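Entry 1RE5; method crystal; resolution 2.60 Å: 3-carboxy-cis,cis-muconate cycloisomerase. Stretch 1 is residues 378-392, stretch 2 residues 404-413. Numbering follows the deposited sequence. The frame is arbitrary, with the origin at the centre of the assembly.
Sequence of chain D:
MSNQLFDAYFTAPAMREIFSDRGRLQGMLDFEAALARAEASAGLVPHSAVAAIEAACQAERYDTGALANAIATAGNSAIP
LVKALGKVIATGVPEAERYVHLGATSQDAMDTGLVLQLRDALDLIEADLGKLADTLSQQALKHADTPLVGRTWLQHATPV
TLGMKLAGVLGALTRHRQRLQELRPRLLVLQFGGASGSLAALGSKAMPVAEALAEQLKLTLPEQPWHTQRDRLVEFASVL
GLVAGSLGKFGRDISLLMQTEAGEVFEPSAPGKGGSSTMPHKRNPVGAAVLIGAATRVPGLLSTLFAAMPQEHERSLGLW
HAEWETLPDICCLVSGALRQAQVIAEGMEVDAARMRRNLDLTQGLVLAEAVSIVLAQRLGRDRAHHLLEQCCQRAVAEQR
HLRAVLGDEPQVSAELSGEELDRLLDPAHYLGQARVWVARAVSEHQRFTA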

ATOM      1  N   ARG D 378      -2.993 -19.887 -51.612  1.00 94.17           N
ATOM      2  CA  ARG D 378      -2.849 -21.073 -52.463  1.00 95.46           C
ATOM      3  C   ARG D 378      -4.220 -21.641 -52.845  1.00 96.42           C
ATOM      4  O   ARG D 378      -4.421 -22.107 -53.967  1.00 96.86           O
ATOM      5  CB  ARG D 378      -2.055 -22.162 -51.735  1.00 95.24           C
ATOM      6  CG  ARG D 378      -0.572 -21.909 -51.626  1.00 94.34           C
ATOM      7  CD  ARG D 378       0.104 -22.070 -52.966  1.00 94.11           C
ATOM      8  NE  ARG D 378       1.549 -22.163 -52.807  1.00 94.22           N
ATOM      9  CZ  ARG D 378       2.290 -21.241 -52.203  1.00 94.02           C
ATOM     10  NH1 ARG D 378       1.715 -20.153 -51.703  1.00 93.92           N
ATOM     11  NH2 ARG D 378       3.602 -21.407 -52.095  1.00 93.84           N
ATOM     12  N   LEU D 379      -5.150 -21.613 -51.894  1.00 97.06           N
ATOM     13  CA  LEU D 379      -6.506 -22.105 -52.104  1.00 97.72           C
ATOM     14  C   LEU D 379      -7.456 -20.989 -51.696  1.00 98.52           C
ATOM     15  O   LEU D 379      -7.104 -19.816 -51.778  1.00 98.26           O
ATOM     16  CB  LEU D 379      -6.758 -23.350 -51.246  1.00 97.33           C
ATOM     17  CG  LEU D 379      -5.836 -24.550 -51.495  1.00 97.48           C
ATOM     18  CD1 LEU D 379      -6.133 -25.637 -50.481  1.00 97.26           C
ATOM     19  CD2 LEU D 379      -6.029 -25.078 -52.909  1.00 97.42           C
ATOM     20  N   GLY D 380      -8.654 -21.349 -51.254  1.00100.09           N
ATOM     21  CA  GLY D 380      -9.607 -20.335 -50.840  1.00102.15           C
ATOM     22  C   GLY D 380      -9.502 -20.044 -49.356  1.00103.67           C
ATOM     23  O   GLY D 380      -9.453 -20.970 -48.549  1.00103.93           O
ATOM     24  N   ARG D 381      -9.458 -18.765 -48.990  1.00105.09           N
ATOM     25  CA  ARG D 381      -9.372 -18.386 -47.583  1.00106.91           C
ATOM     26  C   ARG D 381     -10.498 -19.095 -46.835  1.00107.94           C
ATOM     27  O   ARG D 381     -10.380 -19.403 -45.648  1.00108.48           O
ATOM     28  CB  ARG D 381      -9.534 -16.870 -47.420  1.00107.35           C
ATOM     29  CG  ARG D 381     -10.930 -16.357 -47.761  1.00108.53           C
ATOM     30  CD  ARG D 381     -11.081 -14.872 -47.458  1.00109.52           C
ATOM     31  NE  ARG D 381     -10.130 -14.058 -48.212  1.00110.56           N
ATOM     32  CZ  ARG D 381     -10.077 -12.728 -48.169  1.00110.68           C
ATOM     33  NH1 ARG D 381     -10.922 -12.047 -47.406  1.00110.33           N
ATOM     34  NH2 ARG D 381      -9.173 -12.076 -48.888  1.00110.14           N
ATOM     35  N   ASP D 382     -11.587 -19.354 -47.552  1.00108.81           N
ATOM     36  CA  ASP D 382     -12.760 -20.019 -47.000  1.00109.29           C
ATOM     37  C   ASP D 382     -12.548 -21.532 -46.925  1.00109.44           C
ATOM     38  O   ASP D 382     -12.933 -22.172 -45.945  1.00109.35           O
ATOM     39  CB  ASP D 382     -13.980 -19.692 -47.870  1.00110.13           C
ATOM     40  CG  ASP D 382     -15.276 -20.231 -47.293  1.00111.12           C
ATOM     41  OD1 ASP D 382     -15.419 -21.470 -47.193  1.00111.73           O
ATOM     42  OD2 ASP D 382     -16.156 -19.412 -46.941  1.00111.43           O
ATOM     43  N   ARG D 383     -11.932 -22.095 -47.959  1.00109.83           N
ATOM     44  CA  ARG D 383     -11.673 -23.533 -48.014  1.00109.93           C
ATOM     45  C   ARG D 383     -10.500 -23.918 -47.115  1.00109.32           C
ATOM     46  O   ARG D 383     -10.530 -24.953 -46.446  1.00109.06           O
ATOM     47  CB  ARG D 383     -11.373 -23.959 -49.452  1.00110.79           C
ATOM     48  CG  ARG D 383     -11.169 -25.455 -49.621  1.00112.20           C
ATOM     49  CD  ARG D 383     -10.620 -25.774 -51.002  1.00113.70           C
ATOM     50  NE  ARG D 383     -10.420 -27.208 -51.203  1.00114.88           N
ATOM     51  CZ  ARG D 383      -9.822 -27.737 -52.269  1.00115.39           C
ATOM     52  NH1 ARG D 383      -9.358 -26.950 -53.236  1.00115.39           N
ATOM     53  NH2 ARG D 383      -9.691 -29.053 -52.371  1.00115.36           N
ATOM     54  N   ALA D 384      -9.470 -23.079 -47.113  1.00108.68           N
ATOM     55  CA  ALA D 384      -8.282 -23.314 -46.304  1.00108.06           C
ATOM     56  C   ALA D 384      -8.644 -23.370 -44.825  1.00107.63           C
ATOM     57  O   ALA D 384      -8.130 -24.210 -44.089  1.00107.71           O
ATOM     58  CB  ALA D 384      -7.255 -22.216 -46.554  1.00107.94           C
ATOM     59  N   HIS D 385      -9.527 -22.474 -44.393  1.00107.28           N
ATOM     60  CA  HIS D 385      -9.956 -22.428 -42.997  1.00106.79           C
ATOM     61  C   HIS D 385     -10.468 -23.799 -42.564  1.00105.76           C
ATOM     62  O   HIS D 385      -9.997 -24.372 -41.581  1.00105.76           O
ATOM     63  CB  HIS D 385     -11.062 -21.384 -42.814  1.00108.04           C
ATOM     64  CG  HIS D 385     -11.507 -21.213 -41.393  1.00109.37           C
ATOM     65  ND1 HIS D 385     -10.670 -20.750 -40.399  1.00109.55           N
ATOM     66  CD2 HIS D 385     -12.702 -21.449 -40.799  1.00109.46           C
ATOM     67  CE1 HIS D 385     -11.330 -20.706 -39.255  1.00109.39           C
ATOM     68  NE2 HIS D 385     -12.565 -21.126 -39.471  1.00109.59           N
ATOM     69  N   HIS D 386     -11.439 -24.316 -43.306  1.00104.65           N
ATOM     70  CA  HIS D 386     -12.011 -25.624 -43.020  1.00103.35           C
ATOM     71  C   HIS D 386     -10.915 -26.688 -42.991  1.00102.13           C
ATOM     72  O   HIS D 386     -10.730 -27.381 -41.989  1.00101.83           O
ATOM     73  CB  HIS D 386     -13.040 -25.989 -44.094  1.00104.18           C
ATOM     74  CG  HIS D 386     -13.464 -27.425 -44.062  1.00105.18           C
ATOM     75  ND1 HIS D 386     -14.208 -27.960 -43.033  1.00105.88           N
ATOM     76  CD2 HIS D 386     -13.221 -28.445 -44.919  1.00105.21           C
ATOM     77  CE1 HIS D 386     -14.406 -29.247 -43.257  1.00105.88           C
ATOM     78  NE2 HIS D 386     -13.817 -29.567 -44.396  1.00105.63           N
ATOM     79  N   LEU D 387     -10.193 -26.800 -44.102  1.00100.74           N
ATOM     80  CA  LEU D 387      -9.118 -27.778 -44.255  1.00 99.27           C
ATOM     81  C   LEU D 387      -8.049 -27.748 -43.153  1.00 97.99           C
ATOM     82  O   LEU D 387      -7.446 -28.778 -42.840  1.00 97.93           O
ATOM     83  CB  LEU D 387      -8.450 -27.597 -45.626  1.00 99.17           C
ATOM     84  CG  LEU D 387      -7.412 -28.648 -46.029  1.00 99.80           C
ATOM     85  CD1 LEU D 387      -8.076 -30.020 -46.111  1.00 99.32           C
ATOM     86  CD2 LEU D 387      -6.791 -28.268 -47.368  1.00100.00           C
ATOM     87  N   LEU D 388      -7.815 -26.578 -42.564  1.00 96.28           N
ATOM     88  CA  LEU D 388      -6.811 -26.446 -41.513  1.00 94.06           C
ATOM     89  C   LEU D 388      -7.340 -26.916 -40.163  1.00 93.00           C
ATOM     90  O   LEU D 388      -6.653 -27.629 -39.440  1.00 92.67           O
ATOM     91  CB  LEU D 388      -6.330 -24.994 -41.414  1.00 93.35           C
ATOM     92  CG  LEU D 388      -5.037 -24.739 -40.630  1.00 92.40           C
ATOM     93  CD1 LEU D 388      -3.882 -25.523 -41.240  1.00 91.38           C
ATOM     94  CD2 LEU D 388      -4.728 -23.254 -40.651  1.00 92.26           C
ATOM     95  N   GLU D 389      -8.559 -26.520 -39.816  1.00 91.91           N
ATOM     96  CA  GLU D 389      -9.133 -26.948 -38.549  1.00 91.63           C
ATOM     97  C   GLU D 389      -9.223 -28.465 -38.547  1.00 90.60           C
ATOM     98  O   GLU D 389      -9.081 -29.113 -37.511  1.00 90.26           O
ATOM     99  CB  GLU D 389     -10.531 -26.367 -38.369  1.00 92.89           C
ATOM    100  CG  GLU D 389     -10.572 -24.861 -38.284  1.00 95.60           C
ATOM    101  CD  GLU D 389     -11.972 -24.345 -38.000  1.00 96.97           C
ATOM    102  OE1 GLU D 389     -12.890 -24.635 -38.805  1.00 97.37           O
ATOM    103  OE2 GLU D 389     -12.150 -23.654 -36.971  1.00 97.44           O
ATOM    104  N   GLN D 390      -9.463 -29.024 -39.726  1.00 89.76           N
ATOM    105  CA  GLN D 390      -9.586 -30.463 -39.887  1.00 88.42           C
ATOM    106  C   GLN D 390      -8.256 -31.148 -39.586  1.00 86.64           C
ATOM    107  O   GLN D 390      -8.220 -32.166 -38.895  1.00 86.63           O
ATOM    108  CB  GLN D 390     -10.039 -30.779 -41.315  1.00 89.90           C
ATOM    109  CG  GLN D 390     -10.243 -32.255 -41.605  1.00 92.20           C
ATOM    110  CD  GLN D 390     -10.590 -32.512 -43.062  1.00 93.62           C
ATOM    111  OE1 GLN D 390     -11.634 -32.072 -43.551  1.00 94.19           O
ATOM    112  NE2 GLN D 390      -9.708 -33.220 -43.766  1.00 93.86           N
ATOM    113  N   CYS D 391      -7.166 -30.584 -40.100  1.00 84.42           N
ATOM    114  CA  CYS D 391      -5.835 -31.144 -39.879  1.00 82.03           C
ATOM    115  C   CYS D 391      -5.396 -31.033 -38.427  1.00 80.88           C
ATOM    116  O   CYS D 391      -4.696 -31.906 -37.921  1.00 80.94           O
ATOM    117  CB  CYS D 391      -4.798 -30.446 -40.762  1.00 81.72           C
ATOM    118  SG  CYS D 391      -4.748 -31.000 -42.467  1.00 80.54           S
ATOM    119  N   CYS D 392      -5.792 -29.953 -37.760  1.00 79.65           N
ATOM    120  CA  CYS D 392      -5.427 -29.765 -36.364  1.00 78.44           C
ATOM    121  C   CYS D 392      -6.218 -30.742 -35.501  1.00 78.17           C
ATOM    122  O   CYS D 392      -5.649 -31.431 -34.649  1.00 78.58           O
ATOM    123  CB  CYS D 392      -5.693 -28.318 -35.926  1.00 77.71           C
ATOM    124  SG  CYS D 392      -4.476 -27.122 -36.553  1.00 76.31           S
ATOM    125  N   ALA D 404       3.240 -33.690 -40.060  1.00 63.32           N
ATOM    126  CA  ALA D 404       2.858 -34.979 -40.619  1.00 62.68           C
ATOM    127  C   ALA D 404       1.440 -34.933 -41.164  1.00 62.92           C
ATOM    128  O   ALA D 404       1.216 -35.186 -42.343  1.00 63.19           O
ATOM    129  CB  ALA D 404       2.964 -36.056 -39.557  1.00 62.11           C
ATOM    130  N   VAL D 405       0.485 -34.609 -40.300  1.00 63.21           N
ATOM    131  CA  VAL D 405      -0.913 -34.540 -40.697  1.00 63.43           C
ATOM    132  C   VAL D 405      -1.131 -33.754 -41.990  1.00 65.14           C
ATOM    133  O   VAL D 405      -1.988 -34.120 -42.797  1.00 66.04           O
ATOM    134  CB  VAL D 405      -1.763 -33.910 -39.587  1.00 62.59           C
ATOM    135  CG1 VAL D 405      -3.227 -33.844 -40.007  1.00 61.52           C
ATOM    136  CG2 VAL D 405      -1.606 -34.717 -38.322  1.00 62.68           C
ATOM    137  N   LEU D 406      -0.362 -32.682 -42.187  1.00 65.97           N
ATOM    138  CA  LEU D 406      -0.482 -31.857 -43.392  1.00 66.56           C
ATOM    139  C   LEU D 406       0.144 -32.531 -44.612  1.00 68.03           C
ATOM    140  O   LEU D 406      -0.278 -32.301 -45.747  1.00 67.09           O
ATOM    141  CB  LEU D 406       0.179 -30.494 -43.174  1.00 65.24           C
ATOM    142  CG  LEU D 406      -0.500 -29.528 -42.204  1.00 63.85           C
ATOM    143  CD1 LEU D 406       0.363 -28.288 -42.038  1.00 62.96           C
ATOM    144  CD2 LEU D 406      -1.878 -29.165 -42.723  1.00 63.24           C
ATOM    145  N   GLY D 407       1.156 -33.359 -44.370  1.00 70.20           N
ATOM    146  CA  GLY D 407       1.820 -34.056 -45.457  1.00 72.62           C
ATOM    147  C   GLY D 407       0.939 -35.149 -46.025  1.00 74.20           C
ATOM    148  O   GLY D 407       1.069 -35.514 -47.191  1.00 74.62           O
ATOM    149  N   ASP D 408       0.042 -35.669 -45.194  1.00 75.58           N
ATOM    150  CA  ASP D 408      -0.876 -36.728 -45.590  1.00 77.29           C
ATOM    151  C   ASP D 408      -2.213 -36.133 -46.030  1.00 79.03           C
ATOM    152  O   ASP D 408      -3.202 -36.844 -46.204  1.00 79.50           O
ATOM    153  CB  ASP D 408      -1.095 -37.689 -44.417  1.00 76.75           C
ATOM    154  CG  ASP D 408       0.186 -38.382 -43.983  1.00 76.12           C
ATOM    155  OD1 ASP D 408       0.168 -39.092 -42.954  1.00 76.17           O
ATOM    156  OD2 ASP D 408       1.211 -38.218 -44.675  1.00 74.61           O
ATOM    157  N   GLU D 409      -2.238 -34.817 -46.201  1.00 80.75           N
ATOM    158  CA  GLU D 409      -3.450 -34.131 -46.620  1.00 82.49           C
ATOM    159  C   GLU D 409      -3.381 -33.818 -48.112  1.00 83.70           C
ATOM    160  O   GLU D 409      -2.642 -32.928 -48.538  1.00 84.36           O
ATOM    161  CB  GLU D 409      -3.622 -32.841 -45.817  1.00 82.82           C
ATOM    162  CG  GLU D 409      -4.718 -31.929 -46.333  1.00 83.94           C
ATOM    163  CD  GLU D 409      -6.059 -32.616 -46.401  1.00 84.03           C
ATOM    164  OE1 GLU D 409      -6.559 -33.050 -45.344  1.00 83.88           O
ATOM    165  OE2 GLU D 409      -6.612 -32.721 -47.516  1.00 85.09           O
ATOM    166  N   PRO D 410      -4.152 -34.554 -48.927  1.00 84.65           N
ATOM    167  CA  PRO D 410      -4.191 -34.368 -50.381  1.00 85.28           C
ATOM    168  C   PRO D 410      -4.179 -32.911 -50.860  1.00 85.97           C
ATOM    169  O   PRO D 410      -3.264 -32.502 -51.573  1.00 86.47           O
ATOM    170  CB  PRO D 410      -5.460 -35.110 -50.776  1.00 85.14           C
ATOM    171  CG  PRO D 410      -5.437 -36.279 -49.833  1.00 84.62           C
ATOM    172  CD  PRO D 410      -5.078 -35.626 -48.512  1.00 84.55           C
ATOM    173  N   GLN D 411      -5.181 -32.125 -50.471  1.00 86.36           N
ATOM    174  CA  GLN D 411      -5.241 -30.729 -50.896  1.00 86.63           C
ATOM    175  C   GLN D 411      -4.005 -29.949 -50.488  1.00 86.39           C
ATOM    176  O   GLN D 411      -3.500 -29.130 -51.258  1.00 87.06           O
ATOM    177  CB  GLN D 411      -6.474 -30.027 -50.326  1.00 87.52           C
ATOM    178  CG  GLN D 411      -7.799 -30.572 -50.825  1.00 88.84           C
ATOM    179  CD  GLN D 411      -8.228 -31.833 -50.099  1.00 89.77           C
ATOM    180  OE1 GLN D 411      -7.576 -32.876 -50.192  1.00 89.53           O
ATOM    181  NE2 GLN D 411      -9.330 -31.739 -49.358  1.00 90.41           N
ATOM    182  N   VAL D 412      -3.519 -30.202 -49.277  1.00 85.55           N
ATOM    183  CA  VAL D 412      -2.340 -29.506 -48.775  1.00 85.26           C
ATOM    184  C   VAL D 412      -1.051 -29.935 -49.472  1.00 85.25           C
ATOM    185  O   VAL D 412      -0.286 -29.093 -49.948  1.00 85.66           O
ATOM    186  CB  VAL D 412      -2.185 -29.706 -47.252  1.00 85.18           C
ATOM    187  CG1 VAL D 412      -0.868 -29.096 -46.778  1.00 84.71           C
ATOM    188  CG2 VAL D 412      -3.365 -29.066 -46.524  1.00 84.27           C
ATOM    189  N   SER D 413      -0.809 -31.242 -49.533  1.00 84.94           N
ATOM    190  CA  SER D 413       0.394 -31.765 -50.177  1.00 84.79           C
ATOM    191  C   SER D 413       0.367 -31.567 -51.697  1.00 84.85           C
ATOM    192  O   SER D 413       1.382 -31.738 -52.374  1.00 84.77           O
ATOM    193  CB  SER D 413       0.559 -33.250 -49.841  1.00 84.47           C
ATOM    194  OG  SER D 413      -0.603 -33.984 -50.180  1.00 83.48           O
TER

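Stretch 1 packs one side of its helix against stretch 2, a helix end, a short turn and the start of a second helix. No hydrogen bond crosses between them; the contact, which buries 438 Å² in total, rests mainly on side-chain packing.

At the start of stretch 1, Leu-379 points toward stretch 2 and lies loosely against Gln-411, with CD1 of Leu-379 4.4 Å from CB of Gln-411. Gly-380 occupies the N-cap position, and its O accepts from Ala-384 N at 2.6 Å. Arg-383, extended with chi1 to chi3 in t, brings its guanidinium to the exposed margin beside Gln-411.

One turn on, Leu-387 forms the buried centre of this half of the contact. Its CD2 lies 3.5 Å from CB of Gln-411 and 3.6 Å from CG2 of Val-412, while its CD1 sits 3.3 Å from CD of Glu-409. A branched apolar side chain suits this buried pocket, lined by CB of Gln-411 and the methyl CG2 of Val-412. Glu-409 is held partly by its own cap, a weak bond from Gln-411 N to Glu-409 OE2 at 3.3 Å, and its backbone O accepts from Ser-413 OG at 2.8 Å.

Leu-388 directs its CA-to-CB bond away, yet its end comes back to place CD1 4.4 Å from CD2 of Leu-406. Long and polar, Gln-390 suits the exposed edge, from which its amide approaches the carboxylate of Glu-409, NE2 lying 3.5 Å from OE1 of Glu-409.

Cys-391 has the largest covered area of any residue here. Pointing toward stretch 2, it sets SG 3.4 Å from CD2 of Leu-406 and CB 3.8 Å from CG1 of Val-405; its backbone O lies 3.2 Å from the same CG1 of Val-405. Its small side chain suits this close approach, where the CA atoms of Cys-391 and Val-405 are just 6.0 Å apart. Cys-392 points away and makes no contact.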